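Local coordinates for RNA-dependent RNA Polymerase (Bombyx mori cytoplasmic polyhedrosis virus, PDB 6TZ0), which catalyses RNA-templated RNA synthesis, transcribing the double-stranded viral genome into plus strands and probably making the complementary minus strands after core assembly, at residues Y811-V815 and M828-P833; L794-L800 and S991-S996; T367-L372 and K382-A386; E379-Q383 and L568-S572. All coordinates share one frame; numbering follows the deposited sequence.

Interaction 1 (Y811-V815 and M828-P833); sequences YMTLV and MSLILP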
loop_
_atom_site.group_PDB
_atom_site.type_symbol
_atom_site.label_atom_id
_atom_site.label_comp_id
_atom_site.label_asym_id
_atom_site.label_seq_id
_atom_site.Cartn_x
_atom_site.Cartn_y
_atom_site.Cartn_z
ATOM N N TYR A 811 19.224 45.446 -5.348
ATOM C CA TYR A 811 19.485 44.250 -6.128
ATOM C C TYR A 811 18.227 43.556 -6.620
ATOM O O TYR A 811 18.315 42.733 -7.533
ATOM C CB TYR A 811 20.316 43.256 -5.305
ATOM C CG TYR A 811 21.683 43.778 -4.931
ATOM C CD1 TYR A 811 22.729 43.759 -5.845
ATOM C CD2 TYR A 811 21.926 44.295 -3.666
ATOM C CE1 TYR A 811 23.978 44.240 -5.507
ATOM C CE2 TYR A 811 23.170 44.776 -3.320
ATOM C CZ TYR A 811 24.190 44.745 -4.243
ATOM O OH TYR A 811 25.433 45.222 -3.900
ATOM N N MET A 812 17.069 43.859 -6.042
ATOM C CA MET A 812 15.820 43.204 -6.392
ATOM C C MET A 812 14.735 44.252 -6.590
ATOM O O MET A 812 14.946 45.449 -6.379
ATOM C CB MET A 812 15.385 42.211 -5.308
ATOM C CG MET A 812 16.313 41.037 -5.110
ATOM S SD MET A 812 15.668 39.906 -3.873
ATOM C CE MET A 812 15.966 40.841 -2.384
ATOM N N THR A 813 13.559 43.785 -6.999
ATOM C CA THR A 813 12.366 44.614 -7.100
ATOM C C THR A 813 11.361 44.135 -6.064
ATOM O O THR A 813 11.025 42.948 -6.023
ATOM C CB THR A 813 11.757 44.553 -8.500
ATOM O OG1 THR A 813 11.265 43.233 -8.749
ATOM C CG2 THR A 813 12.810 44.891 -9.547
ATOM N N LEU A 814 10.884 45.058 -5.230
ATOM C CA LEU A 814 10.073 44.715 -4.073
ATOM C C LEU A 814 8.800 45.547 -4.088
ATOM O O LEU A 814 8.829 46.732 -4.431
ATOM C CB LEU A 814 10.839 44.952 -2.758
ATOM C CG LEU A 814 11.995 44.025 -2.347
ATOM C CD1 LEU A 814 13.300 44.359 -3.061
ATOM C CD2 LEU A 814 12.214 44.044 -0.854
ATOM N N VAL A 815 7.684 44.924 -3.721
ATOM C CA VAL A 815 6.381 45.577 -3.688
ATOM C C VAL A 815 6.029 45.846 -2.233
ATOM O O VAL A 815 5.915 44.912 -1.431
ATOM C CB VAL A 815 5.302 44.727 -4.373
ATOM C CG1 VAL A 815 3.947 45.390 -4.245
ATOM C CG2 VAL A 815 5.660 44.504 -5.832
ATOM N N MET A 828 5.874 42.211 3.555
ATOM C CA MET A 828 6.461 42.842 2.385
ATOM C C MET A 828 6.516 41.837 1.245
ATOM O O MET A 828 6.910 40.683 1.440
ATOM C CB MET A 828 7.865 43.357 2.702
ATOM C CG MET A 828 8.500 44.216 1.635
ATOM S SD MET A 828 10.188 44.663 2.089
ATOM C CE MET A 828 9.933 45.881 3.365
ATOM N N SER A 829 6.116 42.277 0.059
ATOM C CA SER A 829 6.091 41.429 -1.125
ATOM C C SER A 829 7.379 41.633 -1.912
ATOM O O SER A 829 7.646 42.738 -2.394
ATOM C CB SER A 829 4.872 41.750 -1.990
ATOM O OG SER A 829 4.854 40.966 -3.168
ATOM N N LEU A 830 8.180 40.577 -2.033
ATOM C CA LEU A 830 9.343 40.603 -2.907
ATOM C C LEU A 830 9.212 39.519 -3.961
ATOM O O LEU A 830 8.752 38.410 -3.679
ATOM C CB LEU A 830 10.677 40.431 -2.146
ATOM C CG LEU A 830 11.109 39.133 -1.464
ATOM C CD1 LEU A 830 12.614 39.075 -1.408
ATOM C CD2 LEU A 830 10.577 39.094 -0.052
ATOM N N ILE A 831 9.604 39.854 -5.181
ATOM C CA ILE A 831 9.603 38.916 -6.292
ATOM C C ILE A 831 11.048 38.650 -6.695
ATOM O O ILE A 831 11.860 39.579 -6.805
ATOM C CB ILE A 831 8.740 39.431 -7.460
ATOM C CG1 ILE A 831 9.153 40.832 -7.888
ATOM C CG2 ILE A 831 7.280 39.464 -7.051
ATOM C CD1 ILE A 831 8.486 41.291 -9.124
ATOM N N LEU A 832 11.381 37.386 -6.840
ATOM C CA LEU A 832 12.743 36.992 -7.140
ATOM C C LEU A 832 13.065 37.245 -8.611
ATOM O O LEU A 832 12.170 37.218 -9.459
ATOM C CB LEU A 832 12.948 35.525 -6.763
ATOM C CG LEU A 832 11.951 34.442 -7.184
ATOM C CD1 LEU A 832 12.232 33.849 -8.558
ATOM C CD2 LEU A 832 11.932 33.356 -6.125
ATOM N N PRO A 833 14.323 37.545 -8.934
ATOM C CA PRO A 833 14.686 37.754 -10.338
ATOM C C PRO A 833 14.709 36.442 -11.102
ATOM O O PRO A 833 14.728 35.353 -10.527
ATOM C CB PRO A 833 16.085 38.370 -10.254
ATOM C CG PRO A 833 16.629 37.874 -8.970
ATOM C CD PRO A 833 15.462 37.805 -8.035
#
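Val-815 and Ser-829 pair as antiparallel neighbours in a beta hairpin, strand 813-815 running against strand 827-831 at 149° between the N-to-C directions of the short segments. Both backbone bonds of this pair form: Val-815 N reaches Ser-829 O at 2.6 Å, and Ser-829 N returns to Val-815 O at 3.0 Å. One step on, Leu-814 and Leu-830 make a non-hydrogen-bonded pair with their CA atoms 4.3 Å apart. Farther along the backbones are wider apart, the CA atoms of Met-812 and Pro-833 being 6.8 Å from each other.

Leu-814 and Leu-830 send their side chains to the same face of the sheet and lie side by side, CG of Leu-814 packing on CB of Leu-830 at 3.8 Å. The CD2 branch of Leu-814 also meets the sulfur of Met-828, with SD 3.6 Å away. Next along, Met-812 bends at its last torsion (chi3 -73°) and brings CE to 3.9 Å from CD1 of Leu-830, so Leu-830 is met by Leu-814 at CB and by Met-812 at CD1. On the other face sit Thr-813, Val-815, Ser-829 and Ile-831; CG1 of Ile-831 lies 3.3 Å from OG1 of Thr-813, while Ala-31 and Asn-35 of helix 20-35 also touch Ile-831.

The chemistry is thus two-sided: on the Leu-814 and Leu-830 side, methionines and leucines pack against one another and against helices 801-808 and 902-911; the other face mixes hydroxyls with aliphatic groups, and there Ser-829 comes within about 4 Å, side chain to side chain, of the ATP-binding Arg-791.

Interaction 2 (L794-L800 and S991-S996); sequences LSVDNKL and SKRVSS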
loop_
_atom_site.group_PDB
_atom_site.type_symbol
_atom_site.label_atom_id
_atom_site.label_comp_id
_atom_site.label_asym_id
_atom_site.label_seq_id
_atom_site.Cartn_x
_atom_site.Cartn_y
_atom_site.Cartn_z
ATOM N N LEU A 794 6.857 38.153 2.916
ATOM C CA LEU A 794 7.497 37.924 4.198
ATOM C C LEU A 794 7.153 39.055 5.151
ATOM O O LEU A 794 7.212 40.230 4.778
ATOM C CB LEU A 794 9.014 37.794 4.033
ATOM C CG LEU A 794 9.792 37.433 5.294
ATOM C CD1 LEU A 794 9.288 36.122 5.858
ATOM C CD2 LEU A 794 11.275 37.342 4.988
ATOM N N SER A 795 6.785 38.692 6.377
ATOM C CA SER A 795 6.455 39.672 7.399
ATOM C C SER A 795 7.724 40.356 7.880
ATOM O O SER A 795 8.724 39.697 8.167
ATOM C CB SER A 795 5.720 39.008 8.561
ATOM O OG SER A 795 6.525 38.028 9.187
ATOM N N VAL A 796 7.697 41.682 7.922
ATOM C CA VAL A 796 8.861 42.481 8.269
ATOM C C VAL A 796 8.463 43.474 9.355
ATOM O O VAL A 796 7.319 43.936 9.412
ATOM C CB VAL A 796 9.443 43.200 7.028
ATOM C CG1 VAL A 796 10.034 42.200 6.047
ATOM C CG2 VAL A 796 8.358 43.961 6.321
ATOM N N ASP A 797 9.415 43.796 10.225
ATOM C CA ASP A 797 9.129 44.602 11.403
ATOM C C ASP A 797 8.976 46.071 11.018
ATOM O O ASP A 797 9.529 46.530 10.018
ATOM C CB ASP A 797 10.243 44.425 12.437
ATOM C CG ASP A 797 9.835 44.870 13.829
ATOM O OD1 ASP A 797 8.692 45.342 14.009
ATOM O OD2 ASP A 797 10.663 44.736 14.754
ATOM N N ASN A 798 8.213 46.809 11.831
ATOM C CA ASN A 798 7.844 48.181 11.482
ATOM C C ASN A 798 8.995 49.155 11.664
ATOM O O ASN A 798 9.205 50.032 10.819
ATOM C CB ASN A 798 6.654 48.639 12.317
ATOM C CG ASN A 798 5.382 47.966 11.915
ATOM O OD1 ASN A 798 5.128 47.760 10.728
ATOM N ND2 ASN A 798 4.558 47.620 12.894
ATOM N N LYS A 799 9.732 49.039 12.770
ATOM C CA LYS A 799 10.903 49.887 12.961
ATOM C C LYS A 799 12.014 49.502 11.991
ATOM O O LYS A 799 12.822 50.348 11.591
ATOM C CB LYS A 799 11.375 49.792 14.416
ATOM C CG LYS A 799 12.520 50.723 14.780
ATOM C CD LYS A 799 12.075 52.177 14.690
ATOM C CE LYS A 799 13.182 53.128 15.108
ATOM N NZ LYS A 799 14.320 53.094 14.148
ATOM N N LEU A 800 12.025 48.242 11.562
ATOM C CA LEU A 800 13.021 47.691 10.660
ATOM C C LEU A 800 12.528 47.629 9.215
ATOM O O LEU A 800 13.095 46.890 8.409
ATOM C CB LEU A 800 13.431 46.298 11.146
ATOM C CG LEU A 800 14.455 46.094 12.274
ATOM C CD1 LEU A 800 13.996 46.582 13.639
ATOM C CD2 LEU A 800 14.755 44.621 12.381
ATOM N N SER A 991 4.479 31.661 11.954
ATOM C CA SER A 991 5.125 32.380 10.869
ATOM C C SER A 991 6.463 32.945 11.333
ATOM O O SER A 991 6.793 32.945 12.520
ATOM C CB SER A 991 4.223 33.498 10.352
ATOM O OG SER A 991 4.869 34.235 9.328
ATOM N N LYS A 992 7.245 33.431 10.372
ATOM C CA LYS A 992 8.579 33.941 10.641
ATOM C C LYS A 992 8.729 35.342 10.067
ATOM O O LYS A 992 8.080 35.699 9.080
ATOM C CB LYS A 992 9.650 33.007 10.069
ATOM C CG LYS A 992 9.708 31.673 10.785
ATOM C CD LYS A 992 10.759 30.756 10.210
ATOM C CE LYS A 992 10.878 29.497 11.056
ATOM N NZ LYS A 992 9.633 28.682 11.015
ATOM N N ARG A 993 9.588 36.135 10.702
ATOM C CA ARG A 993 9.790 37.526 10.334
ATOM C C ARG A 993 11.273 37.865 10.381
ATOM O O ARG A 993 12.096 37.082 10.858
ATOM C CB ARG A 993 9.011 38.478 11.258
ATOM C CG ARG A 993 9.589 38.632 12.660
ATOM C CD ARG A 993 8.961 37.660 13.645
ATOM N NE ARG A 993 9.384 37.917 15.019
ATOM C CZ ARG A 993 8.675 38.617 15.900
ATOM N NH1 ARG A 993 7.507 39.134 15.552
ATOM N NH2 ARG A 993 9.135 38.802 17.129
ATOM N N VAL A 994 11.611 39.052 9.887
ATOM C CA VAL A 994 12.962 39.576 10.031
ATOM C C VAL A 994 13.057 40.308 11.364
ATOM O O VAL A 994 12.110 40.971 11.810
ATOM C CB VAL A 994 13.350 40.471 8.828
ATOM C CG1 VAL A 994 12.508 41.722 8.739
ATOM C CG2 VAL A 994 14.829 40.841 8.860
ATOM N N SER A 995 14.176 40.106 12.052
ATOM C CA SER A 995 14.472 40.823 13.283
ATOM C C SER A 995 15.894 41.346 13.191
ATOM O O SER A 995 16.483 41.319 12.107
ATOM C CB SER A 995 14.281 39.927 14.507
ATOM O OG SER A 995 12.922 39.551 14.653
ATOM N N SER A 996 16.444 41.819 14.314
ATOM C CA SER A 996 17.736 42.500 14.301
ATOM C C SER A 996 18.872 41.556 13.927
ATOM O O SER A 996 19.852 41.975 13.298
ATOM C CB SER A 996 17.997 43.132 15.667
ATOM O OG SER A 996 17.025 44.119 15.966
#
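Ser-795, on edge strand 791-795, meets Arg-993 in the loop that leads into helix 996-1004, an edge-strand-to-loop contact in which the loop runs beside the three-stranded antiparallel sheet.

The polar links are sparse and weak. Val-994 N makes a weak hydrogen bond to Ser-795 O at 3.4 Å, and Ser-795 OG donates a weak bond to Lys-992 O at 2.8 Å. The same carbonyl oxygen of Ser-795 accepts a CA-H contact from Arg-993 CA at 3.2 Å. Ser-795 thus touches the loop with both its carbonyl and its hydroxyl, which sits between its own N and carbonyl carbon (chi1 62°) and lies alongside CB of Arg-993.

Apolar side chains add to the contact. The valines cross at an angle, CG1 of Val-796 being 3.7 Å from CG1 of Val-994. Separately, a methyl of Leu-794, CD1, rests against the backbone oxygen of Lys-992, and both of these residues also touch Leu-916, which extends the packing to another part of the chain.

Within 794-800, Asn-798 N bonds to the carboxylate of Asp-797, whose OD1 is approached from above its plane. At the far end, Leu-800 reaches over the start of helix 996-1004, its CD2 methyl lying 3.6 Å from the carbonyl carbon C of Ser-995.

Interaction 3 (T367-L372 and K382-A386); sequences TRPAVL and KQKYA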
loop_
_atom_site.group_PDB
_atom_site.type_symbol
_atom_site.label_atom_id
_atom_site.label_comp_id
_atom_site.label_asym_id
_atom_site.label_seq_id
_atom_site.Cartn_x
_atom_site.Cartn_y
_atom_site.Cartn_z
ATOM N N THR A 367 -13.664 -23.999 -4.931
ATOM C CA THR A 367 -13.936 -24.895 -3.818
ATOM C C THR A 367 -12.733 -24.963 -2.879
ATOM O O THR A 367 -11.788 -24.180 -2.984
ATOM C CB THR A 367 -14.338 -26.267 -4.338
ATOM O OG1 THR A 367 -13.317 -26.763 -5.207
ATOM C CG2 THR A 367 -15.644 -26.172 -5.086
ATOM N N ARG A 368 -12.755 -25.910 -1.951
ATOM C CA ARG A 368 -11.830 -25.957 -0.835
ATOM C C ARG A 368 -10.841 -27.106 -0.955
ATOM O O ARG A 368 -11.105 -28.098 -1.641
ATOM C CB ARG A 368 -12.619 -26.068 0.477
ATOM C CG ARG A 368 -13.594 -27.215 0.601
ATOM C CD ARG A 368 -13.095 -28.356 1.433
ATOM N NE ARG A 368 -12.692 -27.939 2.773
ATOM C CZ ARG A 368 -13.523 -27.717 3.787
ATOM N NH1 ARG A 368 -14.828 -27.856 3.632
ATOM N NH2 ARG A 368 -13.041 -27.349 4.962
ATOM N N PRO A 369 -9.674 -26.996 -0.327
ATOM C CA PRO A 369 -8.800 -28.159 -0.191
ATOM C C PRO A 369 -9.273 -29.073 0.924
ATOM O O PRO A 369 -9.891 -28.641 1.895
ATOM C CB PRO A 369 -7.445 -27.535 0.157
ATOM C CG PRO A 369 -7.790 -26.295 0.842
ATOM C CD PRO A 369 -9.024 -25.777 0.181
ATOM N N ALA A 370 -8.983 -30.358 0.767
ATOM C CA ALA A 370 -9.290 -31.310 1.822
ATOM C C ALA A 370 -8.371 -31.083 3.013
ATOM O O ALA A 370 -7.150 -31.047 2.876
ATOM C CB ALA A 370 -9.147 -32.735 1.305
ATOM N N VAL A 371 -8.969 -30.908 4.184
ATOM C CA VAL A 371 -8.231 -30.613 5.406
ATOM C C VAL A 371 -7.666 -31.912 5.950
ATOM O O VAL A 371 -8.420 -32.829 6.270
ATOM C CB VAL A 371 -9.133 -29.927 6.441
ATOM C CG1 VAL A 371 -8.433 -29.804 7.770
ATOM C CG2 VAL A 371 -9.525 -28.569 5.949
ATOM N N LEU A 372 -6.342 -31.992 6.063
ATOM C CA LEU A 372 -5.682 -33.219 6.494
ATOM C C LEU A 372 -5.376 -33.230 7.984
ATOM O O LEU A 372 -5.522 -34.267 8.634
ATOM C CB LEU A 372 -4.386 -33.418 5.712
ATOM C CG LEU A 372 -4.503 -33.639 4.208
ATOM C CD1 LEU A 372 -3.128 -33.659 3.592
ATOM C CD2 LEU A 372 -5.238 -34.918 3.907
ATOM N N LYS A 382 -3.153 -28.222 8.030
ATOM C CA LYS A 382 -2.551 -28.869 6.879
ATOM C C LYS A 382 -3.662 -29.274 5.928
ATOM O O LYS A 382 -4.677 -29.822 6.356
ATOM C CB LYS A 382 -1.740 -30.089 7.302
ATOM C CG LYS A 382 -0.904 -30.704 6.222
ATOM C CD LYS A 382 -0.188 -31.910 6.768
ATOM C CE LYS A 382 0.850 -31.502 7.793
ATOM N NZ LYS A 382 1.965 -30.744 7.168
ATOM N N GLN A 383 -3.461 -29.023 4.640
ATOM C CA GLN A 383 -4.531 -29.217 3.675
ATOM C C GLN A 383 -3.950 -29.421 2.284
ATOM O O GLN A 383 -2.806 -29.058 2.009
ATOM C CB GLN A 383 -5.503 -28.041 3.724
ATOM C CG GLN A 383 -4.816 -26.715 3.604
ATOM C CD GLN A 383 -5.754 -25.566 3.820
ATOM O OE1 GLN A 383 -6.940 -25.761 4.053
ATOM N NE2 GLN A 383 -5.231 -24.353 3.745
ATOM N N LYS A 384 -4.760 -30.016 1.414
ATOM C CA LYS A 384 -4.298 -30.472 0.113
ATOM C C LYS A 384 -5.494 -30.529 -0.820
ATOM O O LYS A 384 -6.608 -30.825 -0.389
ATOM C CB LYS A 384 -3.628 -31.846 0.241
ATOM C CG LYS A 384 -2.882 -32.332 -0.980
ATOM C CD LYS A 384 -2.209 -33.651 -0.690
ATOM C CE LYS A 384 -1.270 -34.051 -1.807
ATOM N NZ LYS A 384 -1.985 -34.349 -3.069
ATOM N N TYR A 385 -5.266 -30.234 -2.095
ATOM C CA TYR A 385 -6.346 -30.205 -3.074
ATOM C C TYR A 385 -6.556 -31.562 -3.722
ATOM O O TYR A 385 -5.600 -32.277 -4.027
ATOM C CB TYR A 385 -6.076 -29.155 -4.150
ATOM C CG TYR A 385 -6.385 -27.758 -3.688
ATOM C CD1 TYR A 385 -7.678 -27.265 -3.754
ATOM C CD2 TYR A 385 -5.400 -26.951 -3.150
ATOM C CE1 TYR A 385 -7.977 -26.005 -3.322
ATOM C CE2 TYR A 385 -5.689 -25.682 -2.724
ATOM C CZ TYR A 385 -6.980 -25.220 -2.804
ATOM O OH TYR A 385 -7.271 -23.960 -2.366
ATOM N N ALA A 386 -7.825 -31.910 -3.926
ATOM C CA ALA A 386 -8.154 -33.147 -4.621
ATOM C C ALA A 386 -7.897 -33.006 -6.116
ATOM O O ALA A 386 -7.068 -33.724 -6.683
ATOM C CB ALA A 386 -9.610 -33.532 -4.352
#
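Pro-369 lies flat over one face of the Tyr-385 ring, its CB 3.6 Å from the ring centroid and only 4° off the ring normal, a CH-pi contact in the beta hairpin of strands 370-375 and 380-384. The two side chains run side by side in the same direction, which carries CD of the proline out to the phenol end, 3.6 Å from OH of Tyr-385. At the ring edge, near its plane, comes Thr-367 O. Ile-562 of helix 557-573 and Ser-391 and Gln-394 of helix 389-397 also touch the tyrosine. The flat amide of Gln-383 comes to the same proline from another direction: the side chains cross, with OE1 of Gln-383 3.4 Å from CG of Pro-369.

Beyond the proline the strands pair in antiparallel fashion. Lys-384 N bonds to Ala-370 O at 3.0 Å, while the return from Ala-370 N to Lys-384 O is weak. Leu-372 N bonds to Lys-382 O at 2.8 Å, from 27° out of the carbonyl plane. Val-371 and Gln-383 stand between these bonded positions, facing one side of the sheet, while Ala-370 and Lys-384 face the other.

Just before the hairpin, Arg-368 makes a cation-pi contact with Tyr-535 of the Viral structural protein 4 chain, so the hairpin's entry borders the partner protein. Leu-372 crosses the Lys-384 stem, its CD1 3.8 Å from CB of Lys-384.

Interaction 4 (E379-Q383 and L568-S572); sequences ESLKQ and LDVAS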
loop_
_atom_site.group_PDB
_atom_site.type_symbol
_atom_site.label_atom_id
_atom_site.label_comp_id
_atom_site.label_asym_id
_atom_site.label_seq_id
_atom_site.Cartn_x
_atom_site.Cartn_y
_atom_site.Cartn_z
ATOM N N GLU A 379 -9.875 -25.886 13.184
ATOM C CA GLU A 379 -9.231 -24.978 12.254
ATOM C C GLU A 379 -8.060 -25.678 11.573
ATOM O O GLU A 379 -7.375 -26.506 12.174
ATOM C CB GLU A 379 -8.754 -23.736 12.999
ATOM C CG GLU A 379 -9.890 -22.960 13.633
ATOM C CD GLU A 379 -9.409 -21.856 14.544
ATOM O OE1 GLU A 379 -8.190 -21.766 14.791
ATOM O OE2 GLU A 379 -10.254 -21.075 15.026
ATOM N N SER A 380 -7.833 -25.340 10.308
ATOM C CA SER A 380 -6.930 -26.115 9.469
ATOM C C SER A 380 -5.472 -25.798 9.762
ATOM O O SER A 380 -5.081 -24.632 9.855
ATOM C CB SER A 380 -7.232 -25.853 7.997
ATOM O OG SER A 380 -6.341 -26.561 7.161
ATOM N N LEU A 381 -4.671 -26.851 9.893
ATOM C CA LEU A 381 -3.223 -26.771 9.996
ATOM C C LEU A 381 -2.502 -27.346 8.788
ATOM O O LEU A 381 -1.359 -26.972 8.533
ATOM C CB LEU A 381 -2.744 -27.498 11.255
ATOM C CG LEU A 381 -2.983 -26.828 12.602
ATOM C CD1 LEU A 381 -2.739 -27.778 13.710
ATOM C CD2 LEU A 381 -2.022 -25.699 12.752
ATOM N N LYS A 382 -3.153 -28.222 8.030
ATOM C CA LYS A 382 -2.551 -28.869 6.879
ATOM C C LYS A 382 -3.662 -29.274 5.928
ATOM O O LYS A 382 -4.677 -29.822 6.356
ATOM C CB LYS A 382 -1.740 -30.089 7.302
ATOM C CG LYS A 382 -0.904 -30.704 6.222
ATOM C CD LYS A 382 -0.188 -31.910 6.768
ATOM C CE LYS A 382 0.850 -31.502 7.793
ATOM N NZ LYS A 382 1.965 -30.744 7.168
ATOM N N GLN A 383 -3.461 -29.023 4.640
ATOM C CA GLN A 383 -4.531 -29.217 3.675
ATOM C C GLN A 383 -3.950 -29.421 2.284
ATOM O O GLN A 383 -2.806 -29.058 2.009
ATOM C CB GLN A 383 -5.503 -28.041 3.724
ATOM C CG GLN A 383 -4.816 -26.715 3.604
ATOM C CD GLN A 383 -5.754 -25.566 3.820
ATOM O OE1 GLN A 383 -6.940 -25.761 4.053
ATOM N NE2 GLN A 383 -5.231 -24.353 3.745
ATOM N N LEU A 568 0.766 -22.719 4.603
ATOM C CA LEU A 568 0.722 -23.745 5.638
ATOM C C LEU A 568 1.691 -24.887 5.363
ATOM O O LEU A 568 2.212 -25.478 6.312
ATOM C CB LEU A 568 -0.699 -24.275 5.806
ATOM C CG LEU A 568 -1.665 -23.322 6.500
ATOM C CD1 LEU A 568 -3.066 -23.889 6.500
ATOM C CD2 LEU A 568 -1.203 -23.060 7.907
ATOM N N ASP A 569 1.980 -25.180 4.090
ATOM C CA ASP A 569 3.014 -26.164 3.766
ATOM C C ASP A 569 4.386 -25.700 4.233
ATOM O O ASP A 569 5.117 -26.450 4.902
ATOM C CB ASP A 569 3.049 -26.430 2.263
ATOM C CG ASP A 569 1.878 -27.240 1.784
ATOM O OD1 ASP A 569 1.332 -28.027 2.580
ATOM O OD2 ASP A 569 1.511 -27.105 0.599
ATOM N N VAL A 570 4.745 -24.456 3.900
ATOM C CA VAL A 570 6.046 -23.935 4.311
ATOM C C VAL A 570 6.111 -23.791 5.828
ATOM O O VAL A 570 7.141 -24.074 6.448
ATOM C CB VAL A 570 6.335 -22.601 3.603
ATOM C CG1 VAL A 570 7.686 -22.062 4.008
ATOM C CG2 VAL A 570 6.279 -22.776 2.118
ATOM N N ALA A 571 4.998 -23.405 6.454
ATOM C CA ALA A 571 4.974 -23.232 7.899
ATOM C C ALA A 571 5.064 -24.559 8.633
ATOM O O ALA A 571 5.643 -24.620 9.720
ATOM C CB ALA A 571 3.707 -22.489 8.310
ATOM N N SER A 572 4.510 -25.627 8.064
ATOM C CA SER A 572 4.645 -26.931 8.694
ATOM C C SER A 572 6.056 -27.473 8.535
ATOM O O SER A 572 6.577 -28.127 9.445
ATOM C CB SER A 572 3.638 -27.907 8.103
ATOM O OG SER A 572 3.985 -28.224 6.772
#
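Leu-568 of helix 557-573 turns its side chain toward the bulged strand 380-384, a helix-on-sheet packing inside the central polymerase domain. Leu-381 and Lys-382 form a classic beta bulge opposite Met-373, and the chain turns a corner here. The leucine meets this corner with its CB and its CD1 methyl: CB lies 3.9 Å from Leu-381 O, and CD1 sits 4.0 Å from Ser-380 O. The Leu-381 carbonyl also accepts a hydrogen bond from NE1 of Trp-606 in helix 604-614, whose side chain touches Leu-568 as well.

Gln-383 and Leu-568 cross at an angle, with CD1 of the leucine 3.5 Å from NE2 at the end of the amide. The amide has polar partners of its own, Ser-380 OG bonding to its OE1 and its NE2 bonding to Asp-561, both weak, consistent with the way the amide is turned while the leucine methyl packs against its nitrogen end.

With CG of Lys-382 opposite its backbone N (chi1 -171°), the chain then bends at both outer torsions, which carries its ammonium to the next helical turn, beside Ser-572. Opposite charge is near but not in contact: NZ lies 5.4 Å from OD1 of Asp-569. The serine hydroxyl is turned back onto its own helix, Ser-572 OG donating to Asp-569 O at 2.8 Å.

Overall arrangement
The four contacts form two pairs, far apart in the polymerase. Interactions 1 and 2 have centres about 15 Å apart and both reach one sheet: strand 827-831 lies between 813-815 and 791-795, with Met-828 N probably bonded to Leu-794 O at 2.7 Å. Interaction 1 lies beside the annotated ATP site, whose ligand is absent from this chain; Leu-794 of interaction 2 is about 11 Å, side chain to side chain, from Arg-791. Interactions 3 and 4, centres about 10 Å apart, share Lys-382 and Gln-383, one strand facing both its hairpin partner and helix 557-573; both lie away from the annotated sites. Interactions 1 and 3 are about 74 Å apart between centres.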